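Local coordinates for protein globin II, extracellular (Lumbricus terrestris, PDB 1X9F) that binds heme and, as a globin subunit of the extracellular haemoglobin erythrocruorin, probably carries oxygen reversibly, at residues R50-G53 and S57-A60; G9-S14 and C124-A129; N104-F109 and G140-H145; Q31-A36 and L114-A119. All blocks are in the same frame, centred on the assembly; numbering follows the deposited sequence.

Overall arrangement
Contacts 2 and 3 are buried, whereas contacts 1 and 4 are partly buried, and contact 1 lies on the opposite side of the chain's centre from contact 2, about 30 Å between their centres. Helix 127-142 serves contact 2 near its start and contact 3 at its end; helix 103-121 serves both contact 3 and contact 4, which touch where F109 packs on W34 and I33. Chemistry follows place. Contact 1, in the loop entering helix 59-77, stacks two imidazoles, while R50 of the same loop binds a heme propionate; contact 2 combines a salt bridge with a helix cap; contact 3 is ring and aliphatic packing against heme; contact 4 is purely apolar. Contacts 1 and 3 touch the same heme.

Contact 1: residues R50-G53 and S57-A60; sequences RVHG and SHPA. With HEM (protoporphyrin IX containing Fe), chain O; PO4 (phosphate ion), chain Q.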
# COMPACT_ATOMS: atom_id res chain seq x y z
N ARG B 50 -16.54 40.85 -37.07
CA ARG B 50 -16.89 41.38 -35.75
C ARG B 50 -16.24 40.57 -34.62
O ARG B 50 -16.23 40.99 -33.46
CB ARG B 50 -18.40 41.40 -35.55
CG ARG B 50 -18.86 42.11 -34.28
CD ARG B 50 -20.24 41.71 -33.80
NE ARG B 50 -20.29 40.42 -33.10
CZ ARG B 50 -19.92 40.23 -31.83
NH1 ARG B 50 -19.46 41.24 -31.10
NH2 ARG B 50 -20.02 39.02 -31.29
N VAL B 51 -15.70 39.41 -34.97
CA VAL B 51 -15.17 38.52 -33.95
C VAL B 51 -13.74 38.14 -34.32
O VAL B 51 -13.23 37.08 -33.94
CB VAL B 51 -16.15 37.34 -33.70
CG1 VAL B 51 -15.93 36.19 -34.70
CG2 VAL B 51 -16.07 36.87 -32.26
N HIS B 52 -13.10 39.05 -35.06
CA HIS B 52 -11.69 38.96 -35.47
C HIS B 52 -11.34 37.74 -36.31
O HIS B 52 -10.28 37.13 -36.11
CB HIS B 52 -10.78 39.03 -34.24
CG HIS B 52 -10.66 40.39 -33.65
ND1 HIS B 52 -11.58 40.90 -32.75
CD2 HIS B 52 -9.72 41.36 -33.82
CE1 HIS B 52 -11.21 42.12 -32.39
NE2 HIS B 52 -10.09 42.42 -33.03
N GLY B 53 -12.21 37.40 -37.26
CA GLY B 53 -12.01 36.24 -38.14
C GLY B 53 -10.75 36.30 -38.98
O GLY B 53 -10.29 35.28 -39.50
N SER B 57 -5.95 33.28 -34.15
CA SER B 57 -5.25 33.20 -32.88
C SER B 57 -5.76 34.26 -31.92
O SER B 57 -5.46 34.22 -30.73
CB SER B 57 -3.74 33.38 -33.08
OG SER B 57 -3.24 32.41 -33.98
N HIS B 58 -6.53 35.20 -32.44
CA HIS B 58 -7.05 36.26 -31.61
C HIS B 58 -7.96 35.67 -30.52
O HIS B 58 -8.73 34.74 -30.80
CB HIS B 58 -7.79 37.28 -32.47
CG HIS B 58 -8.07 38.56 -31.76
ND1 HIS B 58 -9.00 38.64 -30.75
CD2 HIS B 58 -7.51 39.78 -31.86
CE1 HIS B 58 -9.02 39.87 -30.27
NE2 HIS B 58 -8.13 40.59 -30.94
N PRO B 59 -7.86 36.16 -29.29
CA PRO B 59 -8.66 35.65 -28.18
C PRO B 59 -10.18 35.74 -28.42
O PRO B 59 -10.91 34.81 -28.06
CB PRO B 59 -8.24 36.53 -27.00
CG PRO B 59 -7.66 37.75 -27.63
CD PRO B 59 -6.96 37.26 -28.85
N ALA B 60 -10.63 36.83 -29.03
CA ALA B 60 -12.04 36.99 -29.39
C ALA B 60 -12.48 35.93 -30.38
O ALA B 60 -13.64 35.49 -30.36
CB ALA B 60 -12.30 38.37 -29.94
CHA HEM O . -22.45 32.45 -34.06
CHB HEM O . -23.26 27.65 -33.70
CHC HEM O . -22.25 27.09 -38.45
CHD HEM O . -21.68 31.95 -38.87
C1A HEM O . -22.69 31.11 -33.50
C2A HEM O . -22.91 30.96 -32.13
C3A HEM O . -23.15 29.53 -31.96
C4A HEM O . -23.05 29.05 -33.35
CMA HEM O . -23.43 28.76 -30.70
CAA HEM O . -22.84 32.00 -31.04
CBA HEM O . -24.18 32.63 -30.72
CGA HEM O . -23.89 33.71 -29.70
O1A HEM O . -23.69 33.38 -28.51
O2A HEM O . -23.86 34.89 -30.09
C1B HEM O . -23.03 27.07 -35.02
C2B HEM O . -23.12 25.70 -35.19
C3B HEM O . -22.85 25.59 -36.51
C4B HEM O . -22.61 26.83 -37.06
CMB HEM O . -23.43 24.62 -34.19
CAB HEM O . -22.83 24.37 -37.07
CBB HEM O . -22.86 23.14 -37.53
C1C HEM O . -21.95 28.43 -38.98
C2C HEM O . -21.55 28.57 -40.30
C3C HEM O . -21.39 29.93 -40.42
C4C HEM O . -21.69 30.50 -39.18
CMC HEM O . -21.37 27.46 -41.31
CAC HEM O . -20.97 30.62 -41.67
CBC HEM O . -19.81 30.27 -42.25
C1D HEM O . -21.86 32.55 -37.53
C2D HEM O . -21.67 33.91 -37.31
C3D HEM O . -21.87 34.10 -35.97
C4D HEM O . -22.19 32.74 -35.47
CMD HEM O . -21.32 34.96 -38.34
CAD HEM O . -21.82 35.39 -35.18
CBD HEM O . -20.38 35.84 -34.97
CGD HEM O . -20.45 37.10 -34.13
O1D HEM O . -20.90 37.03 -32.97
O2D HEM O . -20.04 38.16 -34.64
NA HEM O . -22.81 30.00 -34.29
NB HEM O . -22.73 27.79 -36.12
NC HEM O . -22.08 29.57 -38.26
ND HEM O . -22.17 31.80 -36.44
FE HEM O . -22.52 29.81 -36.29
P PO4 Q . -19.38 40.47 -27.76
O1 PO4 Q . -19.10 41.85 -28.34
O2 PO4 Q . -19.29 39.42 -28.85
O3 PO4 Q . -20.77 40.44 -27.16
O4 PO4 Q . -18.34 40.20 -26.69
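The turn into helix 59-77, which matches the CD corner and distal E helix of the globin fold, closes on itself here through H52 and H58, while R50 of the same loop grips a heme propionate. The two imidazoles form a face-to-face stack, their centroids 3.6 Å apart and their planes inclined by 13°. The overlap reaches past the rings, because H52 CB lies over the H58 face, 4.0 Å from its centroid, as a CH-pi contact. P59 CD lies over the rim of the opposite face of H58, so the ring has H52 on one side and part of its sequence neighbour on the other. Rotation of the H58 ring is further fixed by a capping bond: A60 N donates to H58 ND1 at 3.0 Å, close to the ring plane, making H58 the N-cap of the helix. An accepting ND1 suggests that any proton of a neutral H58 sits on NE2. The first turn of the helix also packs on the loop, with A60 CB 3.8 Å from H52 ND1 and V51 CG2 3.4 Å from A60 O. V51 touches H64 and R67 on that helix as well.

R50 carries the link to heme. A bend at chi3 (78°) turns its guanidinium so that its edge serves two anions: the propionate and a phosphate, the latter probably from the crystallisation liquor. H97 of the Globin III chain also hydrogen-bonds to the heme and to the phosphate. R50 NH1 gives to phosphate O1 at 2.8 Å, while R50 NH2 donates to heme O1D at 2.7 Å in a nearly straight bond of 172°.

Contact 2: residues G9-S14 and C124-A129; sequences GLKVKS and CYDREA
K11, A129 and D126 have the most surface buried where helix 6-20 meets the start of helix 127-142. K11 reaches over with CG trans to its backbone N and a bend at chi3 (-93°), laying its methylene chain across D126 at about a right angle. K11 CD sits 3.4 Å from D126 CB, and the ammonium ends in a salt bridge with K11 NZ 3.5 Å from D126 OD2. A water 2.8 Å from K11 NZ lies between the charges, though its modelled approach to the carboxylate is too short to weigh. Neither charge relies on this pair alone: K11 NZ is also hydrogen-bonded to the backbone of a neighbouring chain, and D126 OD2 pairs with K2.

The other carboxylate oxygen works for the helix. A129 N donates to D126 OD1 at 2.9 Å, arriving from above the carboxylate plane, so D126 is the N-cap. Replacing D126 by an alanine would probably leave A129 N without its cap and K11 and K2 without a shared counter-charge.

Beside this polar patch the contact turns apolar, V12 CG2 resting 4.2 Å from A129 CB. E15 OE2 accepts a hydrogen bond from D126 N, and the disulfide C4-C133 ties the residues just before helix 6-20 to helix 127-142. The arrangement is the packing of the A helix against the beginning of the H helix in the globin fold.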
# COMPACT_ATOMS: atom_id res chain seq x y z
N GLY B 9 -26.01 8.01 -34.00
CA GLY B 9 -26.04 9.04 -32.97
C GLY B 9 -25.26 8.61 -31.75
O GLY B 9 -24.51 9.40 -31.16
N LEU B 10 -25.44 7.34 -31.36
CA LEU B 10 -24.65 6.76 -30.29
C LEU B 10 -23.16 6.87 -30.58
O LEU B 10 -22.41 7.35 -29.75
CB LEU B 10 -25.05 5.30 -30.05
CG LEU B 10 -25.82 4.88 -28.79
CD1 LEU B 10 -26.58 6.02 -28.10
CD2 LEU B 10 -26.74 3.70 -29.08
N LYS B 11 -22.75 6.45 -31.78
CA LYS B 11 -21.34 6.45 -32.16
C LYS B 11 -20.76 7.87 -32.19
O LYS B 11 -19.67 8.11 -31.65
CB LYS B 11 -21.15 5.76 -33.51
CG LYS B 11 -19.69 5.72 -33.95
CD LYS B 11 -19.51 4.93 -35.21
CE LYS B 11 -19.17 3.49 -34.91
NZ LYS B 11 -18.83 2.77 -36.17
N VAL B 12 -21.49 8.78 -32.82
CA VAL B 12 -21.06 10.17 -32.92
C VAL B 12 -20.95 10.83 -31.54
O VAL B 12 -20.01 11.61 -31.31
CB VAL B 12 -21.94 11.01 -33.87
CG1 VAL B 12 -21.54 12.48 -33.83
CG2 VAL B 12 -21.83 10.48 -35.30
N LYS B 13 -21.88 10.54 -30.63
CA LYS B 13 -21.76 11.06 -29.26
C LYS B 13 -20.42 10.67 -28.63
O LYS B 13 -19.72 11.52 -28.07
CB LYS B 13 -22.93 10.60 -28.37
CG LYS B 13 -24.22 11.37 -28.66
CD LYS B 13 -25.37 10.92 -27.73
CE LYS B 13 -25.09 11.32 -26.27
NZ LYS B 13 -26.24 10.94 -25.40
N SER B 14 -20.05 9.39 -28.74
CA SER B 14 -18.80 8.90 -28.15
C SER B 14 -17.56 9.47 -28.82
O SER B 14 -16.63 9.92 -28.14
CB SER B 14 -18.74 7.38 -28.21
OG SER B 14 -19.56 6.81 -27.20
N CYS B 124 -10.21 5.41 -35.63
CA CYS B 124 -11.41 5.09 -34.87
C CYS B 124 -12.50 6.11 -35.00
O CYS B 124 -12.87 6.77 -34.03
CB CYS B 124 -11.05 4.89 -33.40
SG CYS B 124 -9.71 3.71 -33.26
N TYR B 125 -13.02 6.25 -36.21
CA TYR B 125 -14.17 7.10 -36.40
C TYR B 125 -14.94 6.63 -37.62
O TYR B 125 -14.39 5.96 -38.49
CB TYR B 125 -13.76 8.58 -36.45
CG TYR B 125 -13.81 9.22 -37.81
CD1 TYR B 125 -13.06 8.74 -38.87
CD2 TYR B 125 -14.61 10.34 -38.02
CE1 TYR B 125 -13.12 9.33 -40.11
CE2 TYR B 125 -14.67 10.95 -39.25
CZ TYR B 125 -13.92 10.44 -40.29
OH TYR B 125 -13.98 11.04 -41.52
N ASP B 126 -16.23 6.96 -37.66
CA ASP B 126 -17.08 6.57 -38.76
C ASP B 126 -17.59 7.81 -39.49
O ASP B 126 -18.52 8.49 -39.03
CB ASP B 126 -18.24 5.72 -38.24
CG ASP B 126 -19.16 5.23 -39.34
OD1 ASP B 126 -19.29 5.89 -40.39
OD2 ASP B 126 -19.83 4.18 -39.22
N ARG B 127 -16.97 8.06 -40.64
CA ARG B 127 -17.24 9.23 -41.46
C ARG B 127 -18.69 9.31 -41.91
O ARG B 127 -19.29 10.39 -41.91
CB ARG B 127 -16.32 9.19 -42.68
CG ARG B 127 -16.46 10.36 -43.60
CD ARG B 127 -15.41 10.43 -44.68
NE ARG B 127 -15.33 11.81 -45.16
CZ ARG B 127 -16.18 12.36 -46.02
NH1 ARG B 127 -17.18 11.66 -46.53
NH2 ARG B 127 -16.01 13.63 -46.37
N GLU B 128 -19.25 8.17 -42.30
CA GLU B 128 -20.63 8.12 -42.76
C GLU B 128 -21.61 8.47 -41.66
O GLU B 128 -22.62 9.13 -41.92
CB GLU B 128 -20.96 6.76 -43.37
CG GLU B 128 -20.49 6.59 -44.80
CD GLU B 128 -21.06 5.35 -45.46
OE1 GLU B 128 -20.82 4.23 -44.94
OE2 GLU B 128 -21.74 5.48 -46.49
N ALA B 129 -21.33 8.02 -40.44
CA ALA B 129 -22.17 8.31 -39.28
C ALA B 129 -22.06 9.78 -38.88
O ALA B 129 -23.07 10.42 -38.58
CB ALA B 129 -21.80 7.40 -38.11
O HOH W 1 -21.18 2.99 -37.63

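Contact 3: residues N104-F109 and G140-H145; sequences NYFDAF and GIKGHH. With HEM (protoporphyrin IX containing Fe), chain O.
In the heme pocket of this globin, F106 of helix 103-121, the counterpart of the G helix, meets I141 and K142 at the end of helix 127-142, the H helix. The F106 ring is sandwiched. K142 CG stands over one face as a CH-pi contact, 3.5 Å from the centroid and 17° off the ring normal, while heme CMC lies over the opposite face. With CG trans to its carbonyl carbon (chi1 -74°), F106 directs the ring between helix end and porphyrin; the K142 chain runs past it in the opposite direction, K142 CD coming 3.4 Å from F106 CD1. The lysine thus contributes methylenes here, and its ammonium has a long, weak ion pair with D103. I141 splits its branches between partners: CG2 lies 3.8 Å from F106 CE2, whereas CD1 faces the heme. A serine in place of F106 would probably open a gap between K142 and the heme methyl, leaving the lysine chain free to shift. Further along helix 103-121, F109 packs on W34 and turns a ring face to heme CHC; its CE1 lies 3.5 Å from heme CBB.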
# COMPACT_ATOMS: atom_id res chain seq x y z
N ASN B 104 -23.39 26.23 -49.15
CA ASN B 104 -21.99 26.09 -49.47
C ASN B 104 -21.10 26.20 -48.22
O ASN B 104 -20.11 25.46 -48.09
CB ASN B 104 -21.70 27.18 -50.49
CG ASN B 104 -20.24 27.37 -50.76
OD1 ASN B 104 -19.51 26.42 -51.03
ND2 ASN B 104 -19.80 28.62 -50.72
N TYR B 105 -21.47 27.09 -47.31
CA TYR B 105 -20.70 27.30 -46.08
C TYR B 105 -20.93 26.23 -45.02
O TYR B 105 -19.96 25.68 -44.49
CB TYR B 105 -20.95 28.67 -45.48
CG TYR B 105 -20.43 29.83 -46.29
CD1 TYR B 105 -20.67 31.13 -45.86
CD2 TYR B 105 -19.72 29.65 -47.47
CE1 TYR B 105 -20.21 32.22 -46.57
CE2 TYR B 105 -19.25 30.73 -48.20
CZ TYR B 105 -19.50 32.01 -47.74
OH TYR B 105 -19.05 33.11 -48.44
N PHE B 106 -22.19 25.95 -44.69
CA PHE B 106 -22.51 24.84 -43.77
C PHE B 106 -21.86 23.59 -44.28
O PHE B 106 -21.46 22.72 -43.51
CB PHE B 106 -24.01 24.60 -43.66
CG PHE B 106 -24.72 25.63 -42.86
CD1 PHE B 106 -25.37 26.67 -43.51
CD2 PHE B 106 -24.71 25.59 -41.47
CE1 PHE B 106 -26.02 27.64 -42.78
CE2 PHE B 106 -25.36 26.56 -40.74
CZ PHE B 106 -26.02 27.59 -41.39
N ASP B 107 -21.74 23.51 -45.60
CA ASP B 107 -21.15 22.36 -46.25
C ASP B 107 -19.65 22.24 -45.97
O ASP B 107 -19.17 21.15 -45.64
CB ASP B 107 -21.41 22.41 -47.75
CG ASP B 107 -21.17 21.08 -48.42
OD1 ASP B 107 -22.00 20.16 -48.23
OD2 ASP B 107 -20.17 20.85 -49.14
N ALA B 108 -18.91 23.34 -46.10
CA ALA B 108 -17.48 23.34 -45.80
C ALA B 108 -17.22 23.06 -44.32
O ALA B 108 -16.29 22.32 -43.96
CB ALA B 108 -16.85 24.65 -46.21
N PHE B 109 -18.05 23.65 -43.46
CA PHE B 109 -17.95 23.45 -42.03
C PHE B 109 -18.05 21.97 -41.70
O PHE B 109 -17.22 21.43 -40.96
CB PHE B 109 -19.04 24.22 -41.31
CG PHE B 109 -18.83 24.33 -39.83
CD1 PHE B 109 -19.65 23.65 -38.95
CD2 PHE B 109 -17.80 25.10 -39.32
CE1 PHE B 109 -19.45 23.75 -37.57
CE2 PHE B 109 -17.59 25.20 -37.96
CZ PHE B 109 -18.41 24.52 -37.08
N GLY B 140 -31.32 21.82 -39.02
CA GLY B 140 -32.05 22.56 -38.01
C GLY B 140 -31.56 23.98 -37.79
O GLY B 140 -32.29 24.81 -37.25
N ILE B 141 -30.33 24.28 -38.21
CA ILE B 141 -29.78 25.63 -38.03
C ILE B 141 -30.13 26.48 -39.25
O ILE B 141 -30.46 27.67 -39.13
CB ILE B 141 -28.24 25.57 -37.80
CG1 ILE B 141 -27.92 24.77 -36.52
CG2 ILE B 141 -27.65 26.99 -37.70
CD1 ILE B 141 -26.54 24.11 -36.52
N LYS B 142 -30.06 25.86 -40.42
CA LYS B 142 -30.45 26.49 -41.66
C LYS B 142 -31.96 26.70 -41.65
O LYS B 142 -32.45 27.77 -42.03
CB LYS B 142 -30.05 25.60 -42.84
CG LYS B 142 -28.54 25.40 -42.94
CD LYS B 142 -28.13 24.92 -44.32
CE LYS B 142 -28.51 23.46 -44.56
NZ LYS B 142 -27.84 22.94 -45.79
N GLY B 143 -32.69 25.68 -41.19
CA GLY B 143 -34.15 25.63 -41.34
C GLY B 143 -34.57 25.11 -42.70
O GLY B 143 -35.76 24.89 -42.96
N HIS B 144 -33.58 24.91 -43.57
CA HIS B 144 -33.80 24.42 -44.94
C HIS B 144 -33.76 22.90 -44.95
O HIS B 144 -33.23 22.26 -44.03
CB HIS B 144 -32.73 24.96 -45.91
CG HIS B 144 -32.79 26.43 -46.17
ND1 HIS B 144 -33.95 27.09 -46.54
CD2 HIS B 144 -31.81 27.38 -46.15
CE1 HIS B 144 -33.69 28.37 -46.72
NE2 HIS B 144 -32.40 28.57 -46.49
N HIS B 145 -34.32 22.34 -46.03
CA HIS B 145 -34.29 20.90 -46.33
C HIS B 145 -32.89 20.30 -46.20
O HIS B 145 -32.74 19.11 -45.92
CB HIS B 145 -34.82 20.65 -47.75
CG HIS B 145 -36.18 21.23 -48.01
ND1 HIS B 145 -37.16 20.54 -48.69
CD2 HIS B 145 -36.72 22.43 -47.68
CE1 HIS B 145 -38.25 21.29 -48.77
NE2 HIS B 145 -38.01 22.44 -48.16
OXT HIS B 145 -31.88 20.97 -46.40
CHA HEM O . -22.45 32.45 -34.06
CHB HEM O . -23.26 27.65 -33.70
CHC HEM O . -22.25 27.09 -38.45
CHD HEM O . -21.68 31.95 -38.87
C1A HEM O . -22.69 31.11 -33.50
C2A HEM O . -22.91 30.96 -32.13
C3A HEM O . -23.15 29.53 -31.96
C4A HEM O . -23.05 29.05 -33.35
CMA HEM O . -23.43 28.76 -30.70
CAA HEM O . -22.84 32.00 -31.04
CBA HEM O . -24.18 32.63 -30.72
CGA HEM O . -23.89 33.71 -29.70
O1A HEM O . -23.69 33.38 -28.51
O2A HEM O . -23.86 34.89 -30.09
C1B HEM O . -23.03 27.07 -35.02
C2B HEM O . -23.12 25.70 -35.19
C3B HEM O . -22.85 25.59 -36.51
C4B HEM O . -22.61 26.83 -37.06
CMB HEM O . -23.43 24.62 -34.19
CAB HEM O . -22.83 24.37 -37.07
CBB HEM O . -22.86 23.14 -37.53
C1C HEM O . -21.95 28.43 -38.98
C2C HEM O . -21.55 28.57 -40.30
C3C HEM O . -21.39 29.93 -40.42
C4C HEM O . -21.69 30.50 -39.18
CMC HEM O . -21.37 27.46 -41.31
CAC HEM O . -20.97 30.62 -41.67
CBC HEM O . -19.81 30.27 -42.25
C1D HEM O . -21.86 32.55 -37.53
C2D HEM O . -21.67 33.91 -37.31
C3D HEM O . -21.87 34.10 -35.97
C4D HEM O . -22.19 32.74 -35.47
CMD HEM O . -21.32 34.96 -38.34
CAD HEM O . -21.82 35.39 -35.18
CBD HEM O . -20.38 35.84 -34.97
CGD HEM O . -20.45 37.10 -34.13
O1D HEM O . -20.90 37.03 -32.97
O2D HEM O . -20.04 38.16 -34.64
NA HEM O . -22.81 30.00 -34.29
NB HEM O . -22.73 27.79 -36.12
NC HEM O . -22.08 29.57 -38.26
ND HEM O . -22.17 31.80 -36.44
FE HEM O . -22.52 29.81 -36.29

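Contact 4: residues Q31-A36 and L114-A119; sequences QAIWRA and LHVVAA. With CMO (carbon monoxide), chain P.
V116 projects from helix 114-119 onto the backbone and side chains of A32, I33 and A36, and its two methyls straddle A32 CB almost equally. CG1, trans to the backbone N (chi1 179°), lies alongside the A32 methyl, with V116 CG1 3.7 Å from A32 CB; V116 CG2 is 3.8 Å from the same A32 CB. CG2 also reaches the main chain, 3.6 Å from A32 O, and comes more loosely toward A36 CB at 4.5 Å. Between these branches, V116 CB meets I33 CG1 at 3.8 Å, the valine and isoleucine side chains crossing at about a right angle. The small methyls of A32 and A36 on one helix let a branched residue of the other approach the main chain, which fits the 6.1 Å between I33 CA and V116 CA. The axes of the two segments run 9.2 Å apart, their directions inclined by 137°, an oblique crossing with the helices running in roughly opposing directions.

Nothing polar joins the side chains; the contact is hydrophobic packing. W34 points away from V116 on the far side of its helix, where its ring borders the carbon monoxide pocket and meets F48 edge-to-face.

The pair corresponds to the B and G helices of the globin fold. Around it, I33 continues the apolar layer onto L69 of helix 59-77 and onto F109 and I113 of helix 103-121, while L114 and V117 rest on W130 of helix 127-142.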
# COMPACT_ATOMS: atom_id res chain seq x y z
N GLN B 31 -9.94 25.74 -33.27
CA GLN B 31 -9.25 26.51 -34.31
C GLN B 31 -9.02 25.69 -35.57
O GLN B 31 -9.19 26.19 -36.68
CB GLN B 31 -7.90 27.04 -33.80
CG GLN B 31 -8.00 27.90 -32.57
CD GLN B 31 -6.65 28.39 -32.12
OE1 GLN B 31 -6.16 29.40 -32.62
NE2 GLN B 31 -6.05 27.69 -31.17
N ALA B 32 -8.60 24.44 -35.38
CA ALA B 32 -8.42 23.50 -36.48
C ALA B 32 -9.66 23.44 -37.36
O ALA B 32 -9.55 23.47 -38.59
CB ALA B 32 -8.06 22.13 -35.94
N ILE B 33 -10.85 23.39 -36.74
CA ILE B 33 -12.10 23.32 -37.51
C ILE B 33 -12.36 24.60 -38.32
O ILE B 33 -12.67 24.51 -39.52
CB ILE B 33 -13.31 22.95 -36.60
CG1 ILE B 33 -13.18 21.50 -36.10
CG2 ILE B 33 -14.62 23.11 -37.37
CD1 ILE B 33 -14.04 21.19 -34.87
N TRP B 34 -12.23 25.77 -37.69
CA TRP B 34 -12.42 27.05 -38.40
C TRP B 34 -11.40 27.33 -39.50
O TRP B 34 -11.77 27.85 -40.56
CB TRP B 34 -12.61 28.23 -37.42
CG TRP B 34 -14.01 28.22 -36.95
CD1 TRP B 34 -14.48 27.87 -35.71
CD2 TRP B 34 -15.17 28.46 -37.76
NE1 TRP B 34 -15.85 27.92 -35.69
CE2 TRP B 34 -16.30 28.28 -36.94
CE3 TRP B 34 -15.36 28.83 -39.10
CZ2 TRP B 34 -17.59 28.44 -37.42
CZ3 TRP B 34 -16.64 29.00 -39.56
CH2 TRP B 34 -17.74 28.81 -38.73
N ARG B 35 -10.15 26.95 -39.28
CA ARG B 35 -9.13 27.06 -40.32
C ARG B 35 -9.42 26.16 -41.50
O ARG B 35 -9.23 26.56 -42.65
CB ARG B 35 -7.75 26.75 -39.77
CG ARG B 35 -7.23 27.88 -38.94
CD ARG B 35 -6.05 27.50 -38.11
NE ARG B 35 -5.61 28.66 -37.36
CZ ARG B 35 -4.94 28.61 -36.21
NH1 ARG B 35 -4.64 27.44 -35.66
NH2 ARG B 35 -4.58 29.73 -35.61
N ALA B 36 -9.85 24.93 -41.22
CA ALA B 36 -10.22 24.00 -42.27
C ALA B 36 -11.42 24.55 -43.05
O ALA B 36 -11.48 24.41 -44.27
CB ALA B 36 -10.51 22.63 -41.70
N LEU B 114 -15.49 16.91 -39.91
CA LEU B 114 -15.16 15.52 -40.19
C LEU B 114 -13.67 15.32 -40.37
O LEU B 114 -13.13 14.28 -39.99
CB LEU B 114 -15.91 15.03 -41.43
CG LEU B 114 -17.22 14.29 -41.15
CD1 LEU B 114 -18.17 15.10 -40.26
CD2 LEU B 114 -17.89 13.97 -42.46
N HIS B 115 -13.01 16.33 -40.91
CA HIS B 115 -11.61 16.25 -41.21
C HIS B 115 -10.76 16.30 -39.95
O HIS B 115 -9.85 15.49 -39.76
CB HIS B 115 -11.26 17.43 -42.09
CG HIS B 115 -9.82 17.51 -42.43
ND1 HIS B 115 -9.20 16.57 -43.22
CD2 HIS B 115 -8.87 18.40 -42.07
CE1 HIS B 115 -7.92 16.89 -43.34
NE2 HIS B 115 -7.70 18.00 -42.66
N VAL B 116 -11.07 17.27 -39.09
CA VAL B 116 -10.37 17.44 -37.84
C VAL B 116 -10.66 16.25 -36.92
O VAL B 116 -9.74 15.72 -36.30
CB VAL B 116 -10.72 18.80 -37.20
CG1 VAL B 116 -10.00 18.97 -35.88
CG2 VAL B 116 -10.34 19.95 -38.14
N VAL B 117 -11.92 15.81 -36.85
CA VAL B 117 -12.27 14.64 -36.05
C VAL B 117 -11.54 13.38 -36.53
O VAL B 117 -10.99 12.64 -35.70
CB VAL B 117 -13.81 14.44 -35.97
CG1 VAL B 117 -14.17 13.04 -35.51
CG2 VAL B 117 -14.43 15.47 -35.03
N ALA B 118 -11.50 13.16 -37.84
CA ALA B 118 -10.73 12.05 -38.41
C ALA B 118 -9.26 12.06 -37.97
O ALA B 118 -8.70 11.02 -37.64
CB ALA B 118 -10.81 12.07 -39.94
N ALA B 119 -8.66 13.25 -37.96
CA ALA B 119 -7.27 13.40 -37.53
C ALA B 119 -7.11 13.13 -36.03
O ALA B 119 -6.23 12.36 -35.63
CB ALA B 119 -6.77 14.77 -37.88
C CMO P . -20.34 29.61 -36.05
O CMO P . -19.18 30.02 -36.32